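PDB 4AN8: CRISPR-associated protein CasA/Cse1 from Thermus thermophilus, which forms part of the Cascade ribonucleoprotein complex of type I-E CRISPR systems, the adaptive immunity that protects bacteria against viruses and plasmids. Local coordinates for residues R313-E326 with L365-E379. Numbering follows the deposited sequence.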
loop_
_atom_site.group_PDB
_atom_site.type_symbol
_atom_site.label_atom_id
_atom_site.label_comp_id
_atom_site.label_asym_id
_atom_site.label_seq_id
_atom_site.Cartn_x
_atom_site.Cartn_y
_atom_site.Cartn_z
ATOM N N ARG A 313 -6.082 -20.345 -6.132
ATOM C CA ARG A 313 -5.606 -21.729 -6.124
ATOM C C ARG A 313 -4.927 -22.095 -4.794
ATOM O O ARG A 313 -4.784 -23.279 -4.470
ATOM C CB ARG A 313 -4.641 -21.983 -7.283
ATOM C CG ARG A 313 -3.224 -21.508 -6.995
ATOM C CD ARG A 313 -2.326 -21.685 -8.198
ATOM N NE ARG A 313 -3.026 -21.332 -9.425
ATOM C CZ ARG A 313 -3.294 -22.194 -10.397
ATOM N NH1 ARG A 313 -2.898 -23.457 -10.290
ATOM N NH2 ARG A 313 -3.945 -21.790 -11.481
ATOM N N GLN A 314 -4.500 -21.090 -4.031
ATOM C CA GLN A 314 -3.856 -21.352 -2.745
ATOM C C GLN A 314 -4.750 -20.945 -1.599
ATOM O O GLN A 314 -4.324 -20.906 -0.449
ATOM C CB GLN A 314 -2.511 -20.646 -2.648
ATOM C CG GLN A 314 -1.446 -21.232 -3.562
ATOM C CD GLN A 314 -0.051 -21.056 -2.982
ATOM O OE1 GLN A 314 0.137 -20.350 -1.982
ATOM N NE2 GLN A 314 0.936 -21.698 -3.603
ATOM N N GLY A 315 -6.001 -20.644 -1.909
ATOM C CA GLY A 315 -6.927 -20.221 -0.882
ATOM C C GLY A 315 -6.945 -18.721 -0.698
ATOM O O GLY A 315 -7.670 -18.223 0.148
ATOM N N GLY A 316 -6.155 -17.996 -1.485
ATOM C CA GLY A 316 -6.008 -16.562 -1.258
ATOM C C GLY A 316 -6.973 -15.695 -2.057
ATOM O O GLY A 316 -7.851 -16.212 -2.745
ATOM N N LYS A 317 -6.821 -14.375 -1.953
ATOM C CA LYS A 317 -7.516 -13.454 -2.860
ATOM C C LYS A 317 -6.631 -12.333 -3.407
ATOM O O LYS A 317 -6.014 -11.593 -2.659
ATOM C CB LYS A 317 -8.758 -12.872 -2.202
ATOM C CG LYS A 317 -9.975 -13.706 -2.432
ATOM C CD LYS A 317 -10.909 -13.595 -1.267
ATOM C CE LYS A 317 -11.983 -14.656 -1.343
ATOM N NZ LYS A 317 -12.702 -14.739 -0.050
ATOM N N VAL A 318 -6.595 -12.222 -4.726
ATOM C CA VAL A 318 -5.871 -11.162 -5.404
ATOM C C VAL A 318 -6.563 -9.818 -5.156
ATOM O O VAL A 318 -7.778 -9.747 -4.967
ATOM C CB VAL A 318 -5.813 -11.460 -6.899
ATOM C CG1 VAL A 318 -4.973 -10.439 -7.623
ATOM C CG2 VAL A 318 -5.241 -12.849 -7.123
ATOM N N ALA A 319 -5.796 -8.745 -5.102
ATOM C CA ALA A 319 -6.415 -7.428 -5.004
ATOM C C ALA A 319 -7.201 -7.188 -6.297
ATOM O O ALA A 319 -6.708 -7.523 -7.394
ATOM C CB ALA A 319 -5.341 -6.346 -4.821
ATOM N N ALA A 320 -8.402 -6.609 -6.164
ATOM C CA ALA A 320 -9.254 -6.290 -7.318
ATOM C C ALA A 320 -8.570 -5.345 -8.324
ATOM O O ALA A 320 -8.680 -5.543 -9.544
ATOM C CB ALA A 320 -10.641 -5.717 -6.860
ATOM N N THR A 321 -7.854 -4.335 -7.822
ATOM C CA THR A 321 -7.090 -3.459 -8.713
ATOM C C THR A 321 -6.125 -4.250 -9.575
ATOM O O THR A 321 -5.952 -3.953 -10.752
ATOM C CB THR A 321 -6.308 -2.337 -7.960
ATOM O OG1 THR A 321 -5.385 -2.917 -7.006
ATOM C CG2 THR A 321 -7.290 -1.356 -7.250
ATOM N N LEU A 322 -5.469 -5.244 -8.994
ATOM C CA LEU A 322 -4.500 -6.060 -9.749
ATOM C C LEU A 322 -5.234 -6.990 -10.728
ATOM O O LEU A 322 -4.821 -7.161 -11.866
ATOM C CB LEU A 322 -3.596 -6.862 -8.801
ATOM C CG LEU A 322 -2.613 -7.868 -9.443
ATOM C CD1 LEU A 322 -1.711 -7.154 -10.435
ATOM C CD2 LEU A 322 -1.767 -8.598 -8.406
ATOM N N GLU A 323 -6.348 -7.557 -10.299
ATOM C CA GLU A 323 -7.155 -8.363 -11.215
ATOM C C GLU A 323 -7.616 -7.513 -12.391
ATOM O O GLU A 323 -7.532 -7.935 -13.536
ATOM C CB GLU A 323 -8.344 -9.005 -10.504
ATOM C CG GLU A 323 -9.087 -10.027 -11.348
ATOM C CD GLU A 323 -10.155 -10.796 -10.561
ATOM O OE1 GLU A 323 -10.487 -10.384 -9.428
ATOM O OE2 GLU A 323 -10.666 -11.820 -11.072
ATOM N N HIS A 324 -8.091 -6.306 -12.099
ATOM C CA HIS A 324 -8.600 -5.389 -13.132
ATOM C C HIS A 324 -7.478 -4.917 -14.074
ATOM O O HIS A 324 -7.637 -4.951 -15.291
ATOM C CB HIS A 324 -9.301 -4.202 -12.466
ATOM C CG HIS A 324 -9.503 -3.020 -13.356
ATOM N ND1 HIS A 324 -10.501 -2.957 -14.303
ATOM C CD2 HIS A 324 -8.850 -1.835 -13.427
ATOM C CE1 HIS A 324 -10.461 -1.788 -14.911
ATOM N NE2 HIS A 324 -9.467 -1.085 -14.398
ATOM N N ALA A 325 -6.342 -4.506 -13.514
ATOM C CA ALA A 325 -5.216 -4.069 -14.334
ATOM C C ALA A 325 -4.752 -5.204 -15.260
ATOM O O ALA A 325 -4.534 -4.996 -16.456
ATOM C CB ALA A 325 -4.059 -3.584 -13.462
ATOM N N GLU A 326 -4.621 -6.398 -14.700
ATOM C CA GLU A 326 -4.211 -7.563 -15.480
ATOM C C GLU A 326 -5.149 -7.769 -16.677
ATOM O O GLU A 326 -4.694 -7.892 -17.816
ATOM C CB GLU A 326 -4.166 -8.807 -14.591
ATOM C CG GLU A 326 -3.191 -9.878 -15.049
ATOM C CD GLU A 326 -3.851 -10.991 -15.855
ATOM O OE1 GLU A 326 -5.077 -10.924 -16.106
ATOM O OE2 GLU A 326 -3.137 -11.942 -16.228
ATOM N N LEU A 365 4.471 -5.816 -13.881
ATOM C CA LEU A 365 3.140 -6.397 -13.898
ATOM C C LEU A 365 3.025 -7.214 -15.178
ATOM O O LEU A 365 2.628 -6.703 -16.225
ATOM C CB LEU A 365 2.071 -5.308 -13.855
ATOM C CG LEU A 365 0.757 -5.755 -13.243
ATOM C CD1 LEU A 365 -0.081 -4.566 -12.829
ATOM C CD2 LEU A 365 -0.001 -6.638 -14.227
ATOM N N PRO A 366 3.399 -8.490 -15.100
ATOM C CA PRO A 366 3.538 -9.392 -16.257
ATOM C C PRO A 366 2.203 -9.578 -16.972
ATOM O O PRO A 366 1.195 -9.719 -16.301
ATOM C CB PRO A 366 3.983 -10.710 -15.619
ATOM C CG PRO A 366 4.499 -10.316 -14.223
ATOM C CD PRO A 366 3.645 -9.163 -13.814
ATOM N N SER A 367 2.198 -9.606 -18.298
ATOM C CA SER A 367 0.946 -9.622 -19.051
ATOM C C SER A 367 0.025 -10.813 -18.749
ATOM O O SER A 367 -1.195 -10.658 -18.692
ATOM C CB SER A 367 1.223 -9.529 -20.553
ATOM O OG SER A 367 2.188 -10.486 -20.952
ATOM N N GLY A 368 0.601 -11.994 -18.556
ATOM C CA GLY A 368 -0.210 -13.184 -18.359
ATOM C C GLY A 368 -0.198 -13.691 -16.930
ATOM O O GLY A 368 -0.358 -14.886 -16.685
ATOM N N LEU A 369 -0.038 -12.770 -15.984
ATOM C CA LEU A 369 0.193 -13.137 -14.594
ATOM C C LEU A 369 -0.905 -14.062 -14.074
ATOM O O LEU A 369 -0.616 -15.063 -13.416
ATOM C CB LEU A 369 0.347 -11.887 -13.710
ATOM C CG LEU A 369 0.418 -12.174 -12.206
ATOM C CD1 LEU A 369 1.691 -12.947 -11.907
ATOM C CD2 LEU A 369 0.328 -10.909 -11.361
ATOM N N LEU A 370 -2.159 -13.764 -14.393
ATOM C CA LEU A 370 -3.262 -14.534 -13.814
ATOM C C LEU A 370 -3.774 -15.698 -14.671
ATOM O O LEU A 370 -4.943 -16.063 -14.598
ATOM C CB LEU A 370 -4.416 -13.615 -13.389
ATOM C CG LEU A 370 -4.144 -12.653 -12.221
ATOM C CD1 LEU A 370 -5.400 -11.908 -11.811
ATOM C CD2 LEU A 370 -3.569 -13.378 -11.018
ATOM N N THR A 371 -2.895 -16.286 -15.477
ATOM C CA THR A 371 -3.211 -17.525 -16.199
ATOM C C THR A 371 -2.702 -18.722 -15.387
ATOM O O THR A 371 -1.808 -18.565 -14.557
ATOM C CB THR A 371 -2.549 -17.537 -17.592
ATOM O OG1 THR A 371 -1.128 -17.481 -17.442
ATOM C CG2 THR A 371 -3.000 -16.324 -18.415
ATOM N N PRO A 372 -3.270 -19.924 -15.616
ATOM C CA PRO A 372 -2.877 -21.142 -14.885
ATOM C C PRO A 372 -1.391 -21.479 -14.999
ATOM O O PRO A 372 -0.784 -21.930 -14.035
ATOM C CB PRO A 372 -3.712 -22.240 -15.560
ATOM C CG PRO A 372 -4.923 -21.530 -16.059
ATOM C CD PRO A 372 -4.431 -20.166 -16.499
ATOM N N LYS A 373 -0.813 -21.268 -16.173
ATOM C CA LYS A 373 0.592 -21.577 -16.373
ATOM C C LYS A 373 1.467 -20.624 -15.560
ATOM O O LYS A 373 2.291 -21.068 -14.760
ATOM C CB LYS A 373 0.954 -21.540 -17.868
ATOM C CG LYS A 373 2.450 -21.514 -18.183
ATOM C CD LYS A 373 3.258 -22.523 -17.361
ATOM C CE LYS A 373 2.926 -23.961 -17.708
ATOM N NZ LYS A 373 3.828 -24.914 -16.994
ATOM N N ALA A 374 1.278 -19.319 -15.759
ATOM C CA ALA A 374 2.000 -18.335 -14.963
ATOM C C ALA A 374 1.794 -18.584 -13.467
ATOM O O ALA A 374 2.748 -18.553 -12.699
ATOM C CB ALA A 374 1.585 -16.921 -15.347
ATOM N N GLU A 375 0.562 -18.845 -13.045
ATOM C CA GLU A 375 0.316 -19.062 -11.621
ATOM C C GLU A 375 1.088 -20.290 -11.156
ATOM O O GLU A 375 1.650 -20.308 -10.063
ATOM C CB GLU A 375 -1.179 -19.173 -11.309
ATOM C CG GLU A 375 -1.911 -17.837 -11.486
ATOM C CD GLU A 375 -3.372 -17.857 -11.062
ATOM O OE1 GLU A 375 -3.803 -18.785 -10.345
ATOM O OE2 GLU A 375 -4.097 -16.922 -11.446
ATOM N N GLU A 376 1.130 -21.305 -12.016
ATOM C CA GLU A 376 1.838 -22.544 -11.731
ATOM C C GLU A 376 3.323 -22.262 -11.576
ATOM O O GLU A 376 3.948 -22.703 -10.609
ATOM C CB GLU A 376 1.599 -23.554 -12.858
ATOM C CG GLU A 376 2.664 -24.630 -13.003
ATOM C CD GLU A 376 2.518 -25.424 -14.295
ATOM O OE1 GLU A 376 1.370 -25.725 -14.692
ATOM O OE2 GLU A 376 3.553 -25.742 -14.920
ATOM N N ASN A 377 3.881 -21.517 -12.522
ATOM C CA ASN A 377 5.288 -21.132 -12.446
ATOM C C ASN A 377 5.619 -20.350 -11.174
ATOM O O ASN A 377 6.652 -20.589 -10.541
ATOM C CB ASN A 377 5.711 -20.336 -13.677
ATOM C CG ASN A 377 5.807 -21.194 -14.902
ATOM O OD1 ASN A 377 6.020 -22.402 -14.802
ATOM N ND2 ASN A 377 5.633 -20.590 -16.074
ATOM N N LEU A 378 4.742 -19.423 -10.807
ATOM C CA LEU A 378 4.960 -18.597 -9.627
ATOM C C LEU A 378 4.945 -19.470 -8.380
ATOM O O LEU A 378 5.796 -19.332 -7.508
ATOM C CB LEU A 378 3.895 -17.500 -9.533
ATOM C CG LEU A 378 4.051 -16.459 -8.422
ATOM C CD1 LEU A 378 5.441 -15.787 -8.469
ATOM C CD2 LEU A 378 2.940 -15.409 -8.531
ATOM N N GLU A 379 3.984 -20.385 -8.312
ATOM C CA GLU A 379 3.892 -21.321 -7.200
ATOM C C GLU A 379 5.201 -22.119 -7.037
ATOM O O GLU A 379 5.750 -22.219 -5.943
ATOM C CB GLU A 379 2.700 -22.259 -7.418
ATOM C CG GLU A 379 2.205 -22.986 -6.178
ATOM C CD GLU A 379 0.879 -23.717 -6.412
ATOM O OE1 GLU A 379 0.248 -23.497 -7.470
ATOM O OE2 GLU A 379 0.467 -24.513 -5.539
HETATM O O HOH W 1 -5.759 -19.131 -8.419
HETATM O O HOH W 2 4.377 -21.261 -3.433
#
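The guanidinium of R313 meets E375 OE1 at its edge, near its own plane, and has P372 O over one face. R313 NE donates to E375 OE1 at 2.8 Å with a nearly straight N-H...O angle of 161°, on the anti lone pair, while NH2 reaches the same oxygen from above the carboxylate plane. This side-on grip by two nitrogens on one atom is a salt bridge whose planes stand almost perpendicular, at 88°. A water also links R313 N to E375 OE1. Bent at its third torsion, the arginine chain folds over the first turns of helix 372-403, and R313 CD lies 3.2 Å from E379 OE1. Q314 NE2 adds a weak bond to E379 OE2.

Farther along, in the conformer described, one of two modelled for E326, L370 N donates to E326 OE2 over 2.8 Å, again from above the carboxylate plane. The bend at chi2 (-97°) in that conformer brings E326 CD to 3.6 Å from L370 CB, the two side chains crossing at a slant. L370 lies between the two polar sites, where its CD2 meets V318 CG2; its CD1 reaches E323 CA, and its side chain runs roughly perpendicular to that of E323. Beyond E326, on the side away from R313, the packing is apolar: L322 CD1 and L365 CD1 touch at 3.9 Å as the two side chains run antiparallel past one another, and A325 CB joins L365 CD1.

Two type I turns, P366-L369 and G368-T371, lead into helix 372-403, which T371 OG1 N-caps through a weak bond from A374 N. The contact joins helix 320-333 and the loop before it to this capped start of the first helix of the C-terminal helical bundle characteristic of Cse1.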